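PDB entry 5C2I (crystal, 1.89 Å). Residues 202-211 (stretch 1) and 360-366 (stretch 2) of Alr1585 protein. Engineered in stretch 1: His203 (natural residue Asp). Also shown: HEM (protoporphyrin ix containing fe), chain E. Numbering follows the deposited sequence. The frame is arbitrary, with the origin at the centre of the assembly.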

ATOM      1  N   VAL A 202      19.672  -5.882  -8.629  1.00 17.64           N
ATOM      2  CA  VAL A 202      18.829  -7.069  -8.804  1.00 17.56           C
ATOM      3  C   VAL A 202      19.703  -8.308  -8.698  1.00 17.46           C
ATOM      4  O   VAL A 202      20.833  -8.330  -9.213  1.00 17.52           O
ATOM      5  CB  VAL A 202      18.090  -7.045 -10.138  1.00 18.48           C
ATOM      6  CG1 VAL A 202      17.253  -8.305 -10.309  1.00 18.57           C
ATOM      7  CG2 VAL A 202      17.145  -5.871 -10.123  1.00 20.44           C
ATOM      8  N   HIS A 203      19.188  -9.321  -8.027  1.00 17.25           N
ATOM      9  CA  HIS A 203      20.016 -10.440  -7.584  1.00 18.48           C
ATOM     10  C   HIS A 203      19.304 -11.739  -7.789  1.00 19.73           C
ATOM     11  O   HIS A 203      18.095 -11.839  -7.504  1.00 19.22           O
ATOM     12  CB  HIS A 203      20.372 -10.237  -6.113  1.00 20.45           C
ATOM     13  CG  HIS A 203      21.551 -11.040  -5.666  1.00 23.55           C
ATOM     14  ND1 HIS A 203      21.555 -11.747  -4.499  1.00 27.35           N
ATOM     15  CD2 HIS A 203      22.753 -11.260  -6.231  1.00 23.67           C
ATOM     16  CE1 HIS A 203      22.727 -12.344  -4.343  1.00 26.06           C
ATOM     17  NE2 HIS A 203      23.461 -12.079  -5.390  1.00 23.13           N
ATOM     18  N   GLY A 204      20.057 -12.748  -8.243  1.00 18.89           N
ATOM     19  CA  GLY A 204      19.510 -14.066  -8.528  1.00 18.75           C
ATOM     20  C   GLY A 204      19.140 -14.251  -9.978  1.00 18.33           C
ATOM     21  O   GLY A 204      18.431 -15.192 -10.302  1.00 18.86           O
ATOM     22  N   VAL A 205      19.631 -13.381 -10.865  1.00 17.09           N
ATOM     23  CA  VAL A 205      19.212 -13.398 -12.257  1.00 16.52           C
ATOM     24  C   VAL A 205      19.727 -14.672 -13.000  1.00 16.55           C
ATOM     25  O   VAL A 205      18.944 -15.387 -13.647  1.00 17.27           O
ATOM     26  CB  VAL A 205      19.704 -12.150 -13.013  1.00 16.98           C
ATOM     27  CG1 VAL A 205      19.303 -12.222 -14.457  1.00 17.55           C
ATOM     28  CG2 VAL A 205      19.200 -10.877 -12.358  1.00 17.41           C
ATOM     29  N   SER A 206      21.036 -14.917 -12.934  1.00 15.49           N
ATOM     30  CA  SER A 206      21.667 -15.998 -13.715  1.00 15.09           C
ATOM     31  C   SER A 206      21.928 -17.236 -12.869  1.00 15.57           C
ATOM     32  O   SER A 206      22.778 -17.218 -11.946  1.00 14.36           O
ATOM     33  CB  SER A 206      22.977 -15.512 -14.318  1.00 15.11           C
ATOM     34  OG  SER A 206      23.527 -16.530 -15.133  1.00 15.57           O
ATOM     35  N   GLN A 207      21.186 -18.298 -13.168  1.00 16.10           N
ATOM     36  CA  GLN A 207      21.280 -19.553 -12.402  1.00 16.36           C
ATOM     37  C   GLN A 207      21.397 -20.774 -13.314  1.00 16.85           C
ATOM     38  O   GLN A 207      20.793 -20.809 -14.388  1.00 17.25           O
ATOM     39  CB  GLN A 207      20.059 -19.742 -11.542  1.00 16.47           C
ATOM     40  CG  GLN A 207      19.844 -18.662 -10.507  1.00 16.67           C
ATOM     41  CD  GLN A 207      20.451 -19.003  -9.173  1.00 16.49           C
ATOM     42  OE1 GLN A 207      21.534 -19.616  -9.081  1.00 16.44           O
ATOM     43  NE2 GLN A 207      19.728 -18.650  -8.122  1.00 16.24           N
ATOM     44  N   PRO A 208      22.142 -21.787 -12.883  1.00 16.68           N
ATOM     45  CA  PRO A 208      21.920 -23.108 -13.477  1.00 16.21           C
ATOM     46  C   PRO A 208      20.475 -23.548 -13.314  1.00 15.91           C
ATOM     47  O   PRO A 208      19.907 -23.369 -12.224  1.00 16.31           O
ATOM     48  CB  PRO A 208      22.836 -24.026 -12.658  1.00 16.42           C
ATOM     49  CG  PRO A 208      23.758 -23.149 -11.921  1.00 16.62           C
ATOM     50  CD  PRO A 208      23.069 -21.838 -11.738  1.00 16.32           C
ATOM     51  N   LEU A 209      19.886 -24.111 -14.363  1.00 15.75           N
ATOM     52  CA  LEU A 209      18.485 -24.514 -14.333  1.00 16.30           C
ATOM     53  C   LEU A 209      18.372 -26.011 -14.511  1.00 16.65           C
ATOM     54  O   LEU A 209      19.104 -26.615 -15.328  1.00 16.36           O
ATOM     55  CB  LEU A 209      17.691 -23.803 -15.436  1.00 18.04           C
ATOM     56  CG  LEU A 209      17.796 -22.264 -15.395  1.00 17.99           C
ATOM     57  CD1 LEU A 209      16.917 -21.680 -16.500  1.00 20.26           C
ATOM     58  CD2 LEU A 209      17.350 -21.730 -14.044  1.00 17.97           C
ATOM     59  N   PHE A 210      17.395 -26.588 -13.810  1.00 16.13           N
ATOM     60  CA  PHE A 210      17.184 -28.041 -13.775  1.00 16.45           C
ATOM     61  C   PHE A 210      15.747 -28.472 -14.015  1.00 16.71           C
ATOM     62  O   PHE A 210      15.512 -29.426 -14.722  1.00 17.71           O
ATOM     63  CB  PHE A 210      17.618 -28.585 -12.398  1.00 15.92           C
ATOM     64  CG  PHE A 210      19.022 -28.223 -12.037  1.00 15.77           C
ATOM     65  CD1 PHE A 210      20.089 -28.922 -12.573  1.00 16.19           C
ATOM     66  CD2 PHE A 210      19.284 -27.175 -11.190  1.00 15.31           C
ATOM     67  CE1 PHE A 210      21.393 -28.563 -12.259  1.00 15.27           C
ATOM     68  CE2 PHE A 210      20.585 -26.812 -10.886  1.00 14.78           C
ATOM     69  CZ  PHE A 210      21.615 -27.539 -11.405  1.00 15.02           C
ATOM     70  N   MET A 211      14.802 -27.745 -13.449  1.00 17.05           N
ATOM     71  CA  MET A 211      13.396 -28.111 -13.518  1.00 17.29           C
ATOM     72  C   MET A 211      12.700 -27.448 -14.703  1.00 18.27           C
ATOM     73  O   MET A 211      12.965 -26.256 -15.003  1.00 17.91           O
ATOM     74  CB  MET A 211      12.679 -27.742 -12.201  1.00 17.03           C
ATOM     75  CG  MET A 211      13.296 -28.290 -10.932  1.00 17.46           C
ATOM     76  SD  MET A 211      13.434 -30.085 -10.955  1.00 18.62           S
ATOM     77  CE  MET A 211      11.743 -30.568 -11.034  1.00 19.01           C
ATOM     78  N   HIS A 360      32.132 -25.312 -13.271  1.00 17.39           N
ATOM     79  CA  HIS A 360      32.410 -24.573 -12.054  1.00 16.64           C
ATOM     80  C   HIS A 360      31.238 -23.775 -11.512  1.00 16.60           C
ATOM     81  O   HIS A 360      31.358 -23.163 -10.442  1.00 16.22           O
ATOM     82  CB  HIS A 360      33.610 -23.625 -12.226  1.00 16.49           C
ATOM     83  CG  HIS A 360      34.855 -24.291 -12.709  1.00 16.74           C
ATOM     84  ND1 HIS A 360      35.507 -25.279 -11.990  1.00 17.61           N
ATOM     85  CD2 HIS A 360      35.527 -24.169 -13.879  1.00 17.37           C
ATOM     86  CE1 HIS A 360      36.567 -25.689 -12.674  1.00 18.34           C
ATOM     87  NE2 HIS A 360      36.584 -25.043 -13.834  1.00 18.52           N
ATOM     88  N   ARG A 361      30.106 -23.767 -12.205  1.00 16.35           N
ATOM     89  CA  ARG A 361      28.962 -22.954 -11.797  1.00 16.14           C
ATOM     90  C   ARG A 361      28.433 -23.374 -10.428  1.00 16.13           C
ATOM     91  O   ARG A 361      28.551 -24.538 -10.035  1.00 17.02           O
ATOM     92  CB  ARG A 361      27.818 -23.074 -12.829  1.00 16.08           C
ATOM     93  CG  ARG A 361      28.021 -22.317 -14.144  1.00 17.09           C
ATOM     94  CD  ARG A 361      26.859 -22.517 -15.124  1.00 18.28           C
ATOM     95  NE  ARG A 361      26.843 -23.885 -15.652  1.00 20.16           N
ATOM     96  CZ  ARG A 361      25.844 -24.393 -16.400  1.00 21.37           C
ATOM     97  NH1 ARG A 361      24.796 -23.654 -16.703  1.00 21.11           N
ATOM     98  NH2 ARG A 361      25.913 -25.644 -16.829  1.00 21.70           N
ATOM     99  N   ILE A 362      27.764 -22.440  -9.769  1.00 15.30           N
ATOM    100  CA  ILE A 362      27.105 -22.692  -8.504  1.00 15.54           C
ATOM    101  C   ILE A 362      25.623 -22.312  -8.601  1.00 14.93           C
ATOM    102  O   ILE A 362      25.232 -21.477  -9.400  1.00 14.99           O
ATOM    103  CB  ILE A 362      27.741 -21.876  -7.366  1.00 15.53           C
ATOM    104  CG1 ILE A 362      27.723 -20.376  -7.673  1.00 15.87           C
ATOM    105  CG2 ILE A 362      29.175 -22.365  -7.103  1.00 16.69           C
ATOM    106  CD1 ILE A 362      28.053 -19.507  -6.454  1.00 16.49           C
ATOM    107  N   THR A 363      24.803 -22.959  -7.775  1.00 14.86           N
ATOM    108  CA  THR A 363      23.374 -22.693  -7.761  1.00 13.94           C
ATOM    109  C   THR A 363      23.064 -21.932  -6.476  1.00 14.22           C
ATOM    110  O   THR A 363      23.220 -22.459  -5.375  1.00 14.09           O
ATOM    111  CB  THR A 363      22.616 -24.024  -7.824  1.00 14.68           C
ATOM    112  OG1 THR A 363      22.929 -24.708  -9.043  1.00 14.85           O
ATOM    113  CG2 THR A 363      21.098 -23.834  -7.717  1.00 13.79           C
ATOM    114  N   ARG A 364      22.703 -20.668  -6.611  1.00 14.60           N
ATOM    115  CA  ARG A 364      22.622 -19.754  -5.462  1.00 14.67           C
ATOM    116  C   ARG A 364      21.199 -19.782  -4.835  1.00 14.15           C
ATOM    117  O   ARG A 364      20.160 -19.788  -5.563  1.00 14.36           O
ATOM    118  CB  ARG A 364      23.023 -18.352  -5.898  1.00 14.69           C
ATOM    119  CG  ARG A 364      24.510 -18.270  -6.258  1.00 14.88           C
ATOM    120  CD  ARG A 364      24.912 -16.891  -6.776  1.00 15.05           C
ATOM    121  NE  ARG A 364      24.266 -16.705  -8.072  1.00 15.06           N
ATOM    122  CZ  ARG A 364      23.733 -15.569  -8.506  1.00 14.62           C
ATOM    123  NH1 ARG A 364      23.786 -14.473  -7.781  1.00 14.73           N
ATOM    124  NH2 ARG A 364      23.148 -15.530  -9.680  1.00 14.69           N
ATOM    125  N   ARG A 365      21.157 -19.768  -3.521  1.00 14.01           N
ATOM    126  CA  ARG A 365      19.898 -19.741  -2.770  1.00 14.86           C
ATOM    127  C   ARG A 365      19.986 -18.756  -1.621  1.00 14.96           C
ATOM    128  O   ARG A 365      19.617 -19.080  -0.483  1.00 15.33           O
ATOM    129  CB  ARG A 365      19.555 -21.158  -2.261  1.00 14.37           C
ATOM    130  CG  ARG A 365      19.476 -22.239  -3.333  1.00 14.44           C
ATOM    131  CD  ARG A 365      18.202 -22.133  -4.159  1.00 14.52           C
ATOM    132  NE  ARG A 365      18.144 -23.141  -5.229  1.00 15.02           N
ATOM    133  CZ  ARG A 365      18.026 -22.890  -6.527  1.00 15.88           C
ATOM    134  NH1 ARG A 365      18.096 -21.649  -6.974  1.00 17.18           N
ATOM    135  NH2 ARG A 365      17.924 -23.879  -7.415  1.00 15.26           N
ATOM    136  N   ALA A 366      20.570 -17.589  -1.921  1.00 15.37           N
ATOM    137  CA  ALA A 366      20.888 -16.601  -0.896  1.00 15.19           C
ATOM    138  C   ALA A 366      19.662 -15.805  -0.474  1.00 16.36           C
ATOM    139  O   ALA A 366      18.651 -15.718  -1.219  1.00 18.04           O
ATOM    140  CB  ALA A 366      21.989 -15.672  -1.381  1.00 15.24           C
TER
HETATM  141  CHA HEM E 501      25.818 -12.723  -9.765  1.00 13.30           C
HETATM  142  CHB HEM E 501      25.872  -9.669  -6.033  1.00 13.49           C
HETATM  143  CHC HEM E 501      28.648 -12.771  -3.563  1.00 13.80           C
HETATM  144  CHD HEM E 501      28.773 -15.669  -7.404  1.00 14.48           C
HETATM  145  C1A HEM E 501      25.607 -11.608  -8.971  1.00 13.20           C
HETATM  146  C2A HEM E 501      24.876 -10.448  -9.364  1.00 14.07           C
HETATM  147  C3A HEM E 501      24.894  -9.596  -8.315  1.00 13.10           C
HETATM  148  C4A HEM E 501      25.606 -10.235  -7.276  1.00 13.58           C
HETATM  149  CMA HEM E 501      24.238  -8.246  -8.210  1.00 13.61           C
HETATM  150  CAA HEM E 501      24.186 -10.188 -10.710  1.00 12.77           C
HETATM  151  CBA HEM E 501      22.743 -10.671 -10.876  1.00 14.05           C
HETATM  152  CGA HEM E 501      22.706 -12.166 -10.711  1.00 14.47           C
HETATM  153  O1A HEM E 501      22.969 -12.952 -11.667  1.00 15.91           O
HETATM  154  O2A HEM E 501      22.417 -12.621  -9.602  1.00 14.08           O
HETATM  155  C1B HEM E 501      26.606 -10.295  -5.026  1.00 15.15           C
HETATM  156  C2B HEM E 501      26.812  -9.739  -3.715  1.00 14.99           C
HETATM  157  C3B HEM E 501      27.536 -10.603  -3.020  1.00 14.60           C
HETATM  158  C4B HEM E 501      27.841 -11.695  -3.949  1.00 14.65           C
HETATM  159  CMB HEM E 501      26.258  -8.441  -3.246  1.00 15.31           C
HETATM  160  CAB HEM E 501      27.991 -10.596  -1.607  1.00 14.62           C
HETATM  161  CBB HEM E 501      27.377  -9.914  -0.624  1.00 15.38           C
HETATM  162  C1C HEM E 501      28.981 -13.834  -4.418  1.00 14.78           C
HETATM  163  C2C HEM E 501      29.888 -14.838  -4.151  1.00 14.43           C
HETATM  164  C3C HEM E 501      29.937 -15.646  -5.258  1.00 15.31           C
HETATM  165  C4C HEM E 501      29.026 -15.125  -6.183  1.00 14.56           C
HETATM  166  CMC HEM E 501      30.649 -15.078  -2.879  1.00 14.55           C
HETATM  167  CAC HEM E 501      30.768 -16.820  -5.522  1.00 14.88           C
HETATM  168  CBC HEM E 501      31.963 -17.095  -5.060  1.00 16.19           C
HETATM  169  C1D HEM E 501      27.859 -15.110  -8.295  1.00 14.38           C
HETATM  170  C2D HEM E 501      27.547 -15.764  -9.561  1.00 14.19           C
HETATM  171  C3D HEM E 501      26.768 -14.934 -10.241  1.00 13.83           C
HETATM  172  C4D HEM E 501      26.570 -13.782  -9.334  1.00 13.39           C
HETATM  173  CMD HEM E 501      28.026 -17.119 -10.058  1.00 15.72           C
HETATM  174  CAD HEM E 501      26.156 -15.194 -11.587  1.00 14.08           C
HETATM  175  CBD HEM E 501      27.072 -14.812 -12.757  1.00 14.24           C
HETATM  176  CGD HEM E 501      26.398 -15.145 -14.047  1.00 13.43           C
HETATM  177  O1D HEM E 501      26.284 -14.228 -14.857  1.00 13.40           O
HETATM  178  O2D HEM E 501      25.963 -16.316 -14.320  1.00 15.31           O
HETATM  179  NA  HEM E 501      26.115 -11.433  -7.718  1.00 13.41           N
HETATM  180  NB  HEM E 501      27.289 -11.392  -5.123  1.00 13.87           N
HETATM  181  NC  HEM E 501      28.525 -13.949  -5.698  1.00 14.08           N
HETATM  182  ND  HEM E 501      27.319 -13.890  -8.225  1.00 13.68           N
HETATM  183 FE   HEM E 501      27.333 -12.668  -6.734  1.00 15.06          FE
HETATM  184  O   HOH W   1      25.595 -13.794  -5.647  1.00 20.81           O
HETATM  185  O   HOH W   2      24.169 -18.953  -9.870  1.00 14.68           O
HETATM  186  O   HOH W   3      18.146 -23.160 -10.137  1.00 21.33           O

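Stretch 1 runs without regular helix or strand, and stretch 2 is loop apart from a short strand at Thr363 and Arg364; the end-to-end directions of their touching parts lie 110° apart, and the CA atoms of Pro208 and Thr363, 5.9 Å apart, are the nearest pair across the stretches. Gly204 adopts phi/psi of 95/16, where a CB would be jammed against the carbonyl oxygen of His203. Its N donates to HEM O2A (2.7 Å), and Ser206 N donates to HEM O1A (3.0 Å), so the loop wraps one heme propionate with backbone amides. Gln207 deals with the strand as a backbone would: its OE1 accepts from Arg364 N (2.9 Å) and its NE2 donates to Arg364 O (2.8 Å), the carboxamide pairing with both main-chain polar groups of one residue. The same Arg364 O takes a weak bond from Arg365 NH1 (3.1 Å). Arg364, the most heavily covered residue here, extends its guanidinium to the heme: NH1 and NH2 donate to HEM O2A (2.9 and 3.0 Å), while NH2 also donates to Ser206 O (2.8 Å), which lies at the guanidinium edge. One charged group thus ties the propionate to the loop that holds it. The engineered His203 brings NE2 to 3.4 Å from Arg364 NH1; water 1 joins them, 2.7 Å from His203 NE2 and accepting from Arg364 NH1 at 2.9 Å, and also binds HEM FE at 2.3 Å. Water 2 accepts from Arg364 NE (2.9 Å), close to Gln207 OE1 and Ile362 O. Pro208 points toward stretch 2, packing CD against Ile362 O (3.2 Å) and CG against Thr363 OG1 (3.4 Å). Phe210 presents its ring edge to the same hydroxyl, CE2 to Thr363 OG1 being 3.6 Å. Water 3 donates to Pro208 O (2.7 Å) and accepts from Arg365 NH2 (2.8 Å), bridging the stretches again.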